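Local coordinates for protein NAD-dependent aldehyde dehydrogenase (Burkholderia multivorans, PDB 5UJU) that probably oxidises aldehydes to carboxylic acids with NAD as cofactor, as a member of the aldehyde dehydrogenase family, at residues 223-228 with 233-238. Sequence-based numbering, arbitrary orientation.
Sequences PGLFAD and NTVIVK
N233 meets the last turn of helix 217-230 through the carbonyl oxygen of D228. Its side chain can be followed outward. N233 CB lies 3.4 Å from D228 O. CG is anti to the carbonyl carbon (chi1 -62°), which leaves CG beside the residue's own backbone N. N233 ND2 then donates to D228 O at 3.2 Å, in the carbonyl plane and on a lone pair, and the oxygen lies close to the amide plane. The backbone N of N233 donates to the same D228 O at 3.0 Å, tilted from the carbonyl plane. One residue thus grips the oxygen twice, and T231 OG1 is a further partner. ND2 also bonds R553 O, and OD1 takes the backbone N of G206. These bonds fix the amide's rotation and satisfy its polar atoms in a buried place.

Within strand 234-238 the contact is apolar. V235 points at the helix. V235 CG2 packs against D228 CB at 3.5 Å. V235 CG1 meets L225 CD1 at 3.7 Å. The leucine and valine side chains cross at about a right angle. L225 CD1 also touches V237 CG2, at 4.1 Å. The buried D228 makes a salt bridge from OD1 to R553 NH1.

Segments 223-228 and 234-238 run nearly antiparallel, at 158°, and their axes come within 8.4 Å. They form the second half of a beta-alpha-beta unit: strand 191-211, helix 217-230, strand 234-238. Strand 234-238 lies between the parallel strands 191-211 and 268-270, and F226, whose CB points away from the strand, packs on helix 97-132.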
loop_
_atom_site.group_PDB
_atom_site.type_symbol
_atom_site.label_atom_id
_atom_site.label_comp_id
_atom_site.label_asym_id
_atom_site.label_seq_id
_atom_site.Cartn_x
_atom_site.Cartn_y
_atom_site.Cartn_z
ATOM N N PRO A 223 11.526 -4.551 -11.270
ATOM C CA PRO A 223 10.793 -3.546 -10.476
ATOM C C PRO A 223 10.706 -3.887 -8.997
ATOM O O PRO A 223 10.936 -3.011 -8.158
ATOM C CB PRO A 223 9.409 -3.507 -11.150
ATOM C CG PRO A 223 9.697 -3.866 -12.583
ATOM C CD PRO A 223 10.758 -4.949 -12.471
ATOM N N GLY A 224 10.398 -5.136 -8.646
ATOM C CA GLY A 224 10.366 -5.508 -7.239
ATOM C C GLY A 224 11.743 -5.513 -6.593
ATOM O O GLY A 224 11.906 -5.059 -5.457
ATOM N N LEU A 225 12.751 -6.019 -7.309
ATOM C CA LEU A 225 14.104 -6.088 -6.760
ATOM C C LEU A 225 14.628 -4.703 -6.393
ATOM O O LEU A 225 15.135 -4.488 -5.286
ATOM C CB LEU A 225 15.028 -6.771 -7.767
ATOM C CG LEU A 225 16.554 -6.653 -7.619
ATOM C CD1 LEU A 225 17.037 -7.196 -6.270
ATOM C CD2 LEU A 225 17.244 -7.381 -8.777
ATOM N N PHE A 226 14.490 -3.744 -7.305
ATOM C CA PHE A 226 15.046 -2.419 -7.088
ATOM C C PHE A 226 14.143 -1.528 -6.244
ATOM O O PHE A 226 14.651 -0.639 -5.557
ATOM C CB PHE A 226 15.375 -1.787 -8.445
ATOM C CG PHE A 226 16.595 -2.388 -9.063
ATOM C CD1 PHE A 226 17.859 -1.968 -8.667
ATOM C CD2 PHE A 226 16.492 -3.444 -9.955
ATOM C CE1 PHE A 226 19.001 -2.550 -9.195
ATOM C CE2 PHE A 226 17.633 -4.033 -10.487
ATOM C CZ PHE A 226 18.892 -3.581 -10.102
ATOM N N ALA A 227 12.820 -1.743 -6.256
ATOM C CA ALA A 227 11.986 -1.100 -5.243
ATOM C C ALA A 227 12.398 -1.542 -3.837
ATOM O O ALA A 227 12.382 -0.740 -2.890
ATOM C CB ALA A 227 10.513 -1.423 -5.486
ATOM N N ASP A 228 12.704 -2.834 -3.676
ATOM C CA ASP A 228 13.176 -3.350 -2.397
ATOM C C ASP A 228 14.488 -2.675 -2.002
ATOM O O ASP A 228 14.611 -2.138 -0.899
ATOM C CB ASP A 228 13.360 -4.868 -2.477
ATOM C CG ASP A 228 12.060 -5.663 -2.317
ATOM O OD1 ASP A 228 11.025 -5.080 -1.947
ATOM O OD2 ASP A 228 12.090 -6.900 -2.556
ATOM N N ASN A 233 15.734 -2.435 1.878
ATOM C CA ASN A 233 15.512 -3.816 2.247
ATOM C C ASN A 233 16.639 -4.688 1.714
ATOM O O ASN A 233 17.346 -4.317 0.778
ATOM C CB ASN A 233 14.161 -4.293 1.686
ATOM C CG ASN A 233 13.008 -3.516 2.256
ATOM O OD1 ASN A 233 12.559 -3.808 3.351
ATOM N ND2 ASN A 233 12.550 -2.488 1.538
ATOM N N THR A 234 16.789 -5.867 2.311
ATOM C CA THR A 234 17.599 -6.918 1.712
ATOM C C THR A 234 16.688 -7.785 0.838
ATOM O O THR A 234 15.469 -7.791 1.011
ATOM C CB THR A 234 18.285 -7.766 2.786
ATOM O OG1 THR A 234 17.306 -8.226 3.725
ATOM C CG2 THR A 234 19.377 -6.956 3.538
ATOM N N VAL A 235 17.282 -8.506 -0.118
ATOM C CA VAL A 235 16.507 -9.206 -1.146
ATOM C C VAL A 235 17.055 -10.612 -1.363
ATOM O O VAL A 235 18.259 -10.790 -1.562
ATOM C CB VAL A 235 16.519 -8.436 -2.482
ATOM C CG1 VAL A 235 15.556 -9.065 -3.463
ATOM C CG2 VAL A 235 16.173 -6.971 -2.262
ATOM N N ILE A 236 16.165 -11.600 -1.388
ATOM C CA ILE A 236 16.471 -12.942 -1.876
ATOM C C ILE A 236 15.795 -13.074 -3.235
ATOM O O ILE A 236 14.571 -12.892 -3.346
ATOM C CB ILE A 236 15.988 -14.040 -0.911
ATOM C CG1 ILE A 236 16.696 -13.932 0.459
ATOM C CG2 ILE A 236 16.194 -15.418 -1.520
ATOM C CD1 ILE A 236 16.063 -14.789 1.548
ATOM N N VAL A 237 16.589 -13.323 -4.272
ATOM C CA VAL A 237 16.077 -13.451 -5.636
ATOM C C VAL A 237 15.947 -14.932 -5.951
ATOM O O VAL A 237 16.950 -15.660 -5.962
ATOM C CB VAL A 237 16.989 -12.747 -6.651
ATOM C CG1 VAL A 237 16.438 -12.904 -8.060
ATOM C CG2 VAL A 237 17.152 -11.269 -6.295
ATOM N N LYS A 238 14.712 -15.377 -6.191
ATOM C CA LYS A 238 14.394 -16.764 -6.519
ATOM C C LYS A 238 13.876 -16.816 -7.949
ATOM O O LYS A 238 12.668 -16.654 -8.176
ATOM C CB LYS A 238 13.344 -17.320 -5.547
ATOM C CG LYS A 238 13.360 -18.845 -5.387
ATOM C CD LYS A 238 12.970 -19.617 -6.641
ATOM C CE LYS A 238 11.496 -19.386 -7.012
ATOM N NZ LYS A 238 11.167 -20.170 -8.249
#